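Local coordinates for protein lipoteichoic acid primase (Listeria monocytogenes, PDB 4UOP) that belongs to the sulfatase-like family, with an extracellular catalytic domain of alpha/beta fold that binds a magnesium ion, at residues B[32-37]-B[355-360]; B[239-244]-B[297-302]. One frame throughout, in Å; residues are numbered along the deposited sequence.

Contact 1: residues B[32-37]-B[355-360]; sequences ITAKNV and DQIMFG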
ATOM      1  N   ILE B  32       1.486 -26.269   4.434  1.00 49.34           N
ATOM      2  CA  ILE B  32       2.729 -25.493   4.515  1.00 45.36           C
ATOM      3  C   ILE B  32       3.476 -25.872   5.785  1.00 40.74           C
ATOM      4  O   ILE B  32       2.942 -25.724   6.880  1.00 37.03           O
ATOM      5  CB  ILE B  32       2.450 -23.968   4.551  1.00 46.03           C
ATOM      6  CG1 ILE B  32       1.734 -23.514   3.270  1.00 45.68           C
ATOM      7  CG2 ILE B  32       3.745 -23.180   4.734  1.00 46.19           C
ATOM      8  CD1 ILE B  32       1.225 -22.088   3.308  1.00 45.05           C
ATOM      9  N   THR B  33       4.707 -26.349   5.629  1.00 38.02           N
ATOM     10  CA  THR B  33       5.566 -26.701   6.757  1.00 37.37           C
ATOM     11  C   THR B  33       6.841 -25.874   6.761  1.00 35.55           C
ATOM     12  O   THR B  33       7.171 -25.216   5.766  1.00 35.09           O
ATOM     13  CB  THR B  33       5.998 -28.173   6.697  1.00 37.96           C
ATOM     14  OG1 THR B  33       6.901 -28.363   5.602  1.00 35.56           O
ATOM     15  CG2 THR B  33       4.778 -29.091   6.546  1.00 38.99           C
ATOM     16  N   ALA B  34       7.572 -25.942   7.871  1.00 34.93           N
ATOM     17  CA  ALA B  34       8.825 -25.193   8.022  1.00 35.09           C
ATOM     18  C   ALA B  34       9.869 -25.662   7.020  1.00 35.87           C
ATOM     19  O   ALA B  34      10.628 -24.859   6.452  1.00 30.92           O
ATOM     20  CB  ALA B  34       9.352 -25.336   9.437  1.00 34.72           C
ATOM     21  N   LYS B  35       9.912 -26.977   6.812  1.00 34.40           N
ATOM     22  CA  LYS B  35      10.845 -27.585   5.875  1.00 35.60           C
ATOM     23  C   LYS B  35      10.569 -27.124   4.450  1.00 33.43           C
ATOM     24  O   LYS B  35      11.490 -26.765   3.722  1.00 33.38           O
ATOM     25  CB  LYS B  35      10.729 -29.122   5.963  1.00 39.00           C
ATOM     26  CG  LYS B  35      11.690 -29.906   5.086  1.00 43.12           C
ATOM     27  CD  LYS B  35      13.143 -29.663   5.462  1.00 47.48           C
ATOM     28  CE  LYS B  35      14.034 -30.822   5.021  1.00 50.85           C
ATOM     29  NZ  LYS B  35      13.802 -31.209   3.600  1.00 51.89           N
ATOM     30  N   ASN B  36       9.300 -27.146   4.052  1.00 32.76           N
ATOM     31  CA  ASN B  36       8.904 -26.719   2.714  1.00 33.70           C
ATOM     32  C   ASN B  36       9.326 -25.286   2.435  1.00 31.87           C
ATOM     33  O   ASN B  36       9.872 -24.992   1.376  1.00 31.36           O
ATOM     34  CB  ASN B  36       7.390 -26.806   2.539  1.00 36.24           C
ATOM     35  CG  ASN B  36       6.885 -28.228   2.526  1.00 38.86           C
ATOM     36  OD1 ASN B  36       7.654 -29.170   2.349  1.00 44.16           O
ATOM     37  ND2 ASN B  36       5.585 -28.391   2.724  1.00 41.55           N
ATOM     38  N   VAL B  37       9.060 -24.408   3.394  1.00 30.70           N
ATOM     39  CA  VAL B  37       9.399 -22.986   3.260  1.00 29.20           C
ATOM     40  C   VAL B  37      10.897 -22.829   3.075  1.00 28.36           C
ATOM     41  O   VAL B  37      11.341 -22.145   2.159  1.00 29.84           O
ATOM     42  CB  VAL B  37       8.902 -22.179   4.474  1.00 29.10           C
ATOM     43  CG1 VAL B  37       9.562 -20.802   4.543  1.00 28.90           C
ATOM     44  CG2 VAL B  37       7.391 -22.050   4.415  1.00 29.57           C
ATOM     45  N   ASP B 355       8.972 -26.886  14.600  1.00 34.21           N
ATOM     46  CA  ASP B 355       8.049 -26.853  13.463  1.00 35.65           C
ATOM     47  C   ASP B 355       7.581 -25.438  13.146  1.00 34.11           C
ATOM     48  O   ASP B 355       6.733 -25.245  12.272  1.00 33.39           O
ATOM     49  CB  ASP B 355       6.807 -27.715  13.728  1.00 38.65           C
ATOM     50  CG  ASP B 355       7.138 -29.181  13.966  1.00 43.30           C
ATOM     51  OD1 ASP B 355       8.142 -29.677  13.402  1.00 44.99           O
ATOM     52  OD2 ASP B 355       6.376 -29.838  14.715  1.00 48.23           O
ATOM     53  N   GLN B 356       8.115 -24.443  13.850  1.00 32.54           N
ATOM     54  CA  GLN B 356       7.683 -23.080  13.611  1.00 31.42           C
ATOM     55  C   GLN B 356       8.176 -22.608  12.247  1.00 30.57           C
ATOM     56  O   GLN B 356       9.365 -22.694  11.930  1.00 29.74           O
ATOM     57  CB  GLN B 356       8.158 -22.141  14.715  1.00 32.66           C
ATOM     58  CG  GLN B 356       7.732 -20.700  14.468  1.00 33.64           C
ATOM     59  CD  GLN B 356       7.673 -19.865  15.724  1.00 32.48           C
ATOM     60  OE1 GLN B 356       7.675 -20.385  16.828  1.00 32.75           O
ATOM     61  NE2 GLN B 356       7.605 -18.555  15.553  1.00 32.03           N
ATOM     62  N   ILE B 357       7.241 -22.118  11.445  1.00 29.29           N
ATOM     63  CA  ILE B 357       7.545 -21.643  10.108  1.00 29.45           C
ATOM     64  C   ILE B 357       8.255 -20.286  10.232  1.00 28.16           C
ATOM     65  O   ILE B 357       7.787 -19.402  10.955  1.00 27.70           O
ATOM     66  CB  ILE B 357       6.266 -21.552   9.263  1.00 30.49           C
ATOM     67  CG1 ILE B 357       5.797 -22.972   8.909  1.00 33.86           C
ATOM     68  CG2 ILE B 357       6.510 -20.757   7.992  1.00 31.11           C
ATOM     69  CD1 ILE B 357       4.330 -23.080   8.565  1.00 35.55           C
ATOM     70  N   MET B 358       9.416 -20.172   9.604  1.00 26.42           N
ATOM     71  CA  MET B 358      10.174 -18.912   9.552  1.00 26.88           C
ATOM     72  C   MET B 358      10.595 -18.692   8.105  1.00 25.83           C
ATOM     73  O   MET B 358      11.188 -19.580   7.483  1.00 25.24           O
ATOM     74  CB  MET B 358      11.404 -18.966  10.475  1.00 29.29           C
ATOM     75  CG  MET B 358      11.094 -19.024  11.982  1.00 29.75           C
ATOM     76  SD  MET B 358      12.581 -18.888  13.009  1.00 32.02           S
ATOM     77  CE  MET B 358      13.530 -20.338  12.503  1.00 32.10           C
ATOM     78  N   PHE B 359      10.287 -17.514   7.561  1.00 23.12           N
ATOM     79  CA  PHE B 359      10.690 -17.185   6.200  1.00 22.69           C
ATOM     80  C   PHE B 359      12.078 -16.573   6.171  1.00 22.21           C
ATOM     81  O   PHE B 359      12.708 -16.519   5.127  1.00 22.35           O
ATOM     82  CB  PHE B 359       9.664 -16.276   5.542  1.00 22.98           C
ATOM     83  CG  PHE B 359       8.387 -16.985   5.235  1.00 23.47           C
ATOM     84  CD1 PHE B 359       7.442 -17.194   6.227  1.00 24.24           C
ATOM     85  CD2 PHE B 359       8.174 -17.533   3.979  1.00 23.78           C
ATOM     86  CE1 PHE B 359       6.275 -17.901   5.953  1.00 24.43           C
ATOM     87  CE2 PHE B 359       7.008 -18.238   3.699  1.00 24.35           C
ATOM     88  CZ  PHE B 359       6.064 -18.424   4.689  1.00 23.67           C
ATOM     89  N   GLY B 360      12.549 -16.126   7.325  1.00 22.43           N
ATOM     90  CA  GLY B 360      13.928 -15.665   7.460  1.00 21.69           C
ATOM     91  C   GLY B 360      14.891 -16.808   7.635  1.00 22.09           C
ATOM     92  O   GLY B 360      14.473 -17.965   7.811  1.00 22.46           O
TER
HETATM   93  O   HOH W   1      10.517 -22.422   7.831  1.00 26.60           O
HETATM   94  O   HOH W   2       6.235 -26.929  10.085  1.00 34.47           O
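Val37 and Ile357 bring together the N-capped first turn of helix 34-41 and the irregular loop that runs from helix 341-348 to strand 371-373 in this sulfatase-type fold, a worked example of a helix start docked by apolar wedging and bridging water. Val37 presents both of its methyls. With CG1 anti to the backbone N (chi1 164°), that branch reaches over one face of the Phe359 ring, 3.9 Å from the ring centroid and displaced toward the rim on the CD2-CE2 side, a CH-pi contact in which the two side chains stand roughly at right angles. The other methyl, CG2, touches CG2 of Ile357 at 3.9 Å and also meets CE2 and CZ of the ring.

Ile357 is the wedge of the loop. Its CG1 branch lies beside the backbone N (chi1 -72°) and runs across the helix start, where CG1 comes to 3.6 Å from Ala34 N, and its terminal CD1 rests against the carbonyl oxygen of Ile32 and, nearly perpendicular to that side chain, against Ile32 CG2. Ala34 CB lies 3.6 Å from Gln356 O. Helix 412-433 touches the same cluster, Ser430 at Ile32, Tyr431 at Ile357 and Leu424 at Phe359.

Water and a capping side chain serve several of the polar backbone groups here. Thr33 is the N-cap: its OG1 accepts a nearly straight bond from Asn36 N (3.1 Å, 166°). One water bridges Ala34 O and Met358 N, accepting from the latter; a second water accepts a hydrogen bond from Ala34 N and donates one to Asp355 O, each 2.8 Å from the water oxygen.

Contact 2: residues B[239-244]-B[297-302]; sequences PSDLKD and QKKYVN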
ATOM      1  N   PRO B 239      26.722  23.165   8.484  1.00 27.49           N
ATOM      2  CA  PRO B 239      27.077  24.116   7.406  1.00 28.13           C
ATOM      3  C   PRO B 239      25.840  24.668   6.696  1.00 27.32           C
ATOM      4  O   PRO B 239      24.758  24.082   6.795  1.00 26.12           O
ATOM      5  CB  PRO B 239      27.935  23.291   6.461  1.00 28.54           C
ATOM      6  CG  PRO B 239      27.649  21.860   6.777  1.00 29.91           C
ATOM      7  CD  PRO B 239      27.201  21.797   8.205  1.00 28.42           C
ATOM      8  N   SER B 240      25.990  25.781   5.981  1.00 25.49           N
ATOM      9  CA  SER B 240      24.824  26.494   5.445  1.00 25.23           C
ATOM     10  C   SER B 240      24.059  25.704   4.388  1.00 26.72           C
ATOM     11  O   SER B 240      22.867  25.949   4.170  1.00 28.53           O
ATOM     12  CB  SER B 240      25.240  27.859   4.874  1.00 24.84           C
ATOM     13  OG  SER B 240      25.978  27.693   3.673  1.00 24.07           O
ATOM     14  N   ASP B 241      24.720  24.758   3.729  1.00 27.20           N
ATOM     15  CA  ASP B 241      23.999  23.920   2.787  1.00 28.03           C
ATOM     16  C   ASP B 241      23.191  22.799   3.464  1.00 27.60           C
ATOM     17  O   ASP B 241      22.493  22.070   2.772  1.00 27.58           O
ATOM     18  CB  ASP B 241      24.903  23.395   1.678  1.00 28.85           C
ATOM     19  CG  ASP B 241      25.961  22.428   2.145  1.00 30.39           C
ATOM     20  OD1 ASP B 241      25.994  22.021   3.323  1.00 32.60           O
ATOM     21  OD2 ASP B 241      26.810  22.094   1.301  1.00 32.59           O
ATOM     22  N   LEU B 242      23.261  22.711   4.793  1.00 26.33           N
ATOM     23  CA  LEU B 242      22.385  21.828   5.576  1.00 27.46           C
ATOM     24  C   LEU B 242      21.436  22.522   6.550  1.00 28.55           C
ATOM     25  O   LEU B 242      20.385  21.978   6.889  1.00 27.09           O
ATOM     26  CB  LEU B 242      23.223  20.873   6.382  1.00 26.41           C
ATOM     27  CG  LEU B 242      23.898  19.791   5.557  1.00 26.92           C
ATOM     28  CD1 LEU B 242      24.908  19.042   6.396  1.00 27.48           C
ATOM     29  CD2 LEU B 242      22.866  18.844   4.974  1.00 28.10           C
ATOM     30  N   LYS B 243      21.759  23.738   6.972  1.00 31.47           N
ATOM     31  CA  LYS B 243      21.042  24.345   8.071  1.00 33.28           C
ATOM     32  C   LYS B 243      19.626  24.597   7.574  1.00 32.04           C
ATOM     33  O   LYS B 243      19.436  25.010   6.435  1.00 31.77           O
ATOM     34  CB  LYS B 243      21.712  25.650   8.535  1.00 37.25           C
ATOM     35  CG  LYS B 243      21.286  26.105   9.932  1.00 39.81           C
ATOM     36  CD  LYS B 243      21.938  27.414  10.329  1.00 43.33           C
ATOM     37  CE  LYS B 243      23.324  27.204  10.909  1.00 46.30           C
ATOM     38  NZ  LYS B 243      23.304  27.008  12.383  1.00 50.17           N
ATOM     39  N   ASP B 244      18.643  24.300   8.425  1.00 33.95           N
ATOM     40  CA  ASP B 244      17.206  24.462   8.130  1.00 35.73           C
ATOM     41  C   ASP B 244      16.715  23.742   6.849  1.00 33.94           C
ATOM     42  O   ASP B 244      15.800  24.200   6.147  1.00 35.62           O
ATOM     43  CB  ASP B 244      16.863  25.954   8.138  1.00 39.19           C
ATOM     44  CG  ASP B 244      17.089  26.607   9.513  1.00 43.23           C
ATOM     45  OD1 ASP B 244      17.532  25.914  10.456  1.00 47.68           O
ATOM     46  OD2 ASP B 244      16.821  27.824   9.659  1.00 49.70           O
ATOM     47  N   GLN B 297      24.226  18.545  -1.391  1.00 28.86           N
ATOM     48  CA  GLN B 297      24.064  17.718  -0.180  1.00 28.09           C
ATOM     49  C   GLN B 297      24.518  16.282  -0.404  1.00 28.95           C
ATOM     50  O   GLN B 297      24.777  15.560   0.565  1.00 29.07           O
ATOM     51  CB  GLN B 297      22.613  17.714   0.288  1.00 27.51           C
ATOM     52  CG  GLN B 297      22.153  19.035   0.856  1.00 26.91           C
ATOM     53  CD  GLN B 297      20.819  18.943   1.550  1.00 28.62           C
ATOM     54  OE1 GLN B 297      20.077  17.974   1.394  1.00 27.67           O
ATOM     55  NE2 GLN B 297      20.517  19.949   2.353  1.00 29.56           N
ATOM     56  N   LYS B 298      24.643  15.859  -1.658  1.00 28.56           N
ATOM     57  CA  LYS B 298      25.031  14.467  -1.934  1.00 29.71           C
ATOM     58  C   LYS B 298      26.420  14.107  -1.398  1.00 29.43           C
ATOM     59  O   LYS B 298      26.664  12.949  -1.065  1.00 29.09           O
ATOM     60  CB  LYS B 298      24.922  14.147  -3.426  1.00 31.41           C
ATOM     61  CG  LYS B 298      23.486  14.028  -3.881  1.00 33.09           C
ATOM     62  CD  LYS B 298      23.375  13.560  -5.318  1.00 34.63           C
ATOM     63  CE  LYS B 298      21.936  13.675  -5.787  1.00 36.38           C
ATOM     64  NZ  LYS B 298      21.767  13.145  -7.165  1.00 37.81           N
ATOM     65  N   LYS B 299      27.313  15.088  -1.251  1.00 26.41           N
ATOM     66  CA  LYS B 299      28.640  14.806  -0.665  1.00 26.50           C
ATOM     67  C   LYS B 299      28.611  14.311   0.796  1.00 24.54           C
ATOM     68  O   LYS B 299      29.631  13.830   1.305  1.00 25.18           O
ATOM     69  CB  LYS B 299      29.548  16.027  -0.747  1.00 28.16           C
ATOM     70  CG  LYS B 299      29.151  17.164   0.177  1.00 28.83           C
ATOM     71  CD  LYS B 299      30.218  18.257   0.190  1.00 31.13           C
ATOM     72  CE  LYS B 299      29.760  19.468   0.973  1.00 31.60           C
ATOM     73  NZ  LYS B 299      28.691  20.233   0.268  1.00 32.39           N
ATOM     74  N   TYR B 300      27.467  14.457   1.470  1.00 24.02           N
ATOM     75  CA  TYR B 300      27.318  14.012   2.847  1.00 24.42           C
ATOM     76  C   TYR B 300      26.981  12.534   2.983  1.00 24.29           C
ATOM     77  O   TYR B 300      27.109  11.974   4.077  1.00 24.79           O
ATOM     78  CB  TYR B 300      26.269  14.858   3.560  1.00 26.30           C
ATOM     79  CG  TYR B 300      26.685  16.308   3.655  1.00 27.53           C
ATOM     80  CD1 TYR B 300      27.812  16.677   4.385  1.00 28.20           C
ATOM     81  CD2 TYR B 300      25.969  17.302   3.004  1.00 28.47           C
ATOM     82  CE1 TYR B 300      28.211  18.004   4.468  1.00 28.75           C
ATOM     83  CE2 TYR B 300      26.362  18.624   3.081  1.00 28.74           C
ATOM     84  CZ  TYR B 300      27.482  18.962   3.817  1.00 29.50           C
ATOM     85  OH  TYR B 300      27.886  20.273   3.909  1.00 30.59           O
ATOM     86  N   VAL B 301      26.540  11.927   1.890  1.00 22.71           N
ATOM     87  CA  VAL B 301      26.132  10.529   1.899  1.00 22.83           C
ATOM     88  C   VAL B 301      27.385   9.687   2.016  1.00 22.93           C
ATOM     89  O   VAL B 301      28.393   9.964   1.352  1.00 23.79           O
ATOM     90  CB  VAL B 301      25.359  10.165   0.618  1.00 21.89           C
ATOM     91  CG1 VAL B 301      24.958   8.691   0.625  1.00 22.41           C
ATOM     92  CG2 VAL B 301      24.135  11.055   0.450  1.00 21.95           C
ATOM     93  N   ASN B 302      27.349   8.684   2.879  1.00 22.24           N
ATOM     94  CA  ASN B 302      28.495   7.811   3.080  1.00 22.90           C
ATOM     95  C   ASN B 302      28.599   6.847   1.904  1.00 23.75           C
ATOM     96  O   ASN B 302      27.675   6.080   1.653  1.00 22.99           O
ATOM     97  CB  ASN B 302      28.352   7.052   4.400  1.00 22.56           C
ATOM     98  CG  ASN B 302      29.604   6.287   4.795  1.00 23.30           C
ATOM     99  OD1 ASN B 302      30.447   5.958   3.968  1.00 24.47           O
ATOM    100  ND2 ASN B 302      29.705   5.968   6.066  1.00 24.32           N
TER
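Two surface loops of the sulfatase-type domain meet here, one leading into helix 246-271 and the other, between strand 277-283 and helix 312-315, coiling through a helix-like turn at 297-300. Three polar side chains of that turn converge on Asp241. Its CG sits between the backbone N and the carbonyl carbon (chi1 67°), which directs the carboxylate at the turn. OD1 receives the hydroxyl hydrogen of Tyr300 OH on its syn lone pair at 2.6 Å; the carboxylate carbon lies in the plane of the ring, yet the carboxylate itself stands almost perpendicular to it. OD2 is met end-on by Lys299 NZ in a 2.8 Å salt bridge, the lysine bending at its last torsion to arrive there.

Lys299 CG also lies over the centre of one face of the Tyr300 ring, while Leu242 CD1 makes a CH-pi contact on the opposite face, 3.7 Å from the centroid and displaced toward the rim. Beside them the extended Gln297 side chain gives NE2 to Asp241 O in an almost linear bond (2.9 Å, 173°) lying in both the amide and carbonyl planes. Phe251 of helix 246-271 and Ile77 adjoin Leu242 and Tyr300.

Both carboxylate oxygens and the main-chain oxygen of Asp241 are thus gripped by separate donors, and the lysine and phenol together would be expected to stabilise the ionised carboxylate.

Overall arrangement
Followed from the N terminus, the chain enters contact 1 almost at once, at the start of helix 34-41, and returns to it only at 355-360. The loop so closed spans 317 residues and includes the whole mixed sheet and the magnesium site of Glu66, Thr108, Asp284 and His285. Contact 2 is nested within it: 239-244 precedes helix 246-271, and after strand 277-283 the chain comes back at 297-302, closing a much shorter loop. The centres of contacts 1 and 2 are about 45 Å apart (nearest atoms about 26 Å), on opposite sides of the chain's centre. Contact 1 ties helix 34-41 to the loop ahead of the antiparallel sheet and helix 412-433; contact 2 links neighbouring loops.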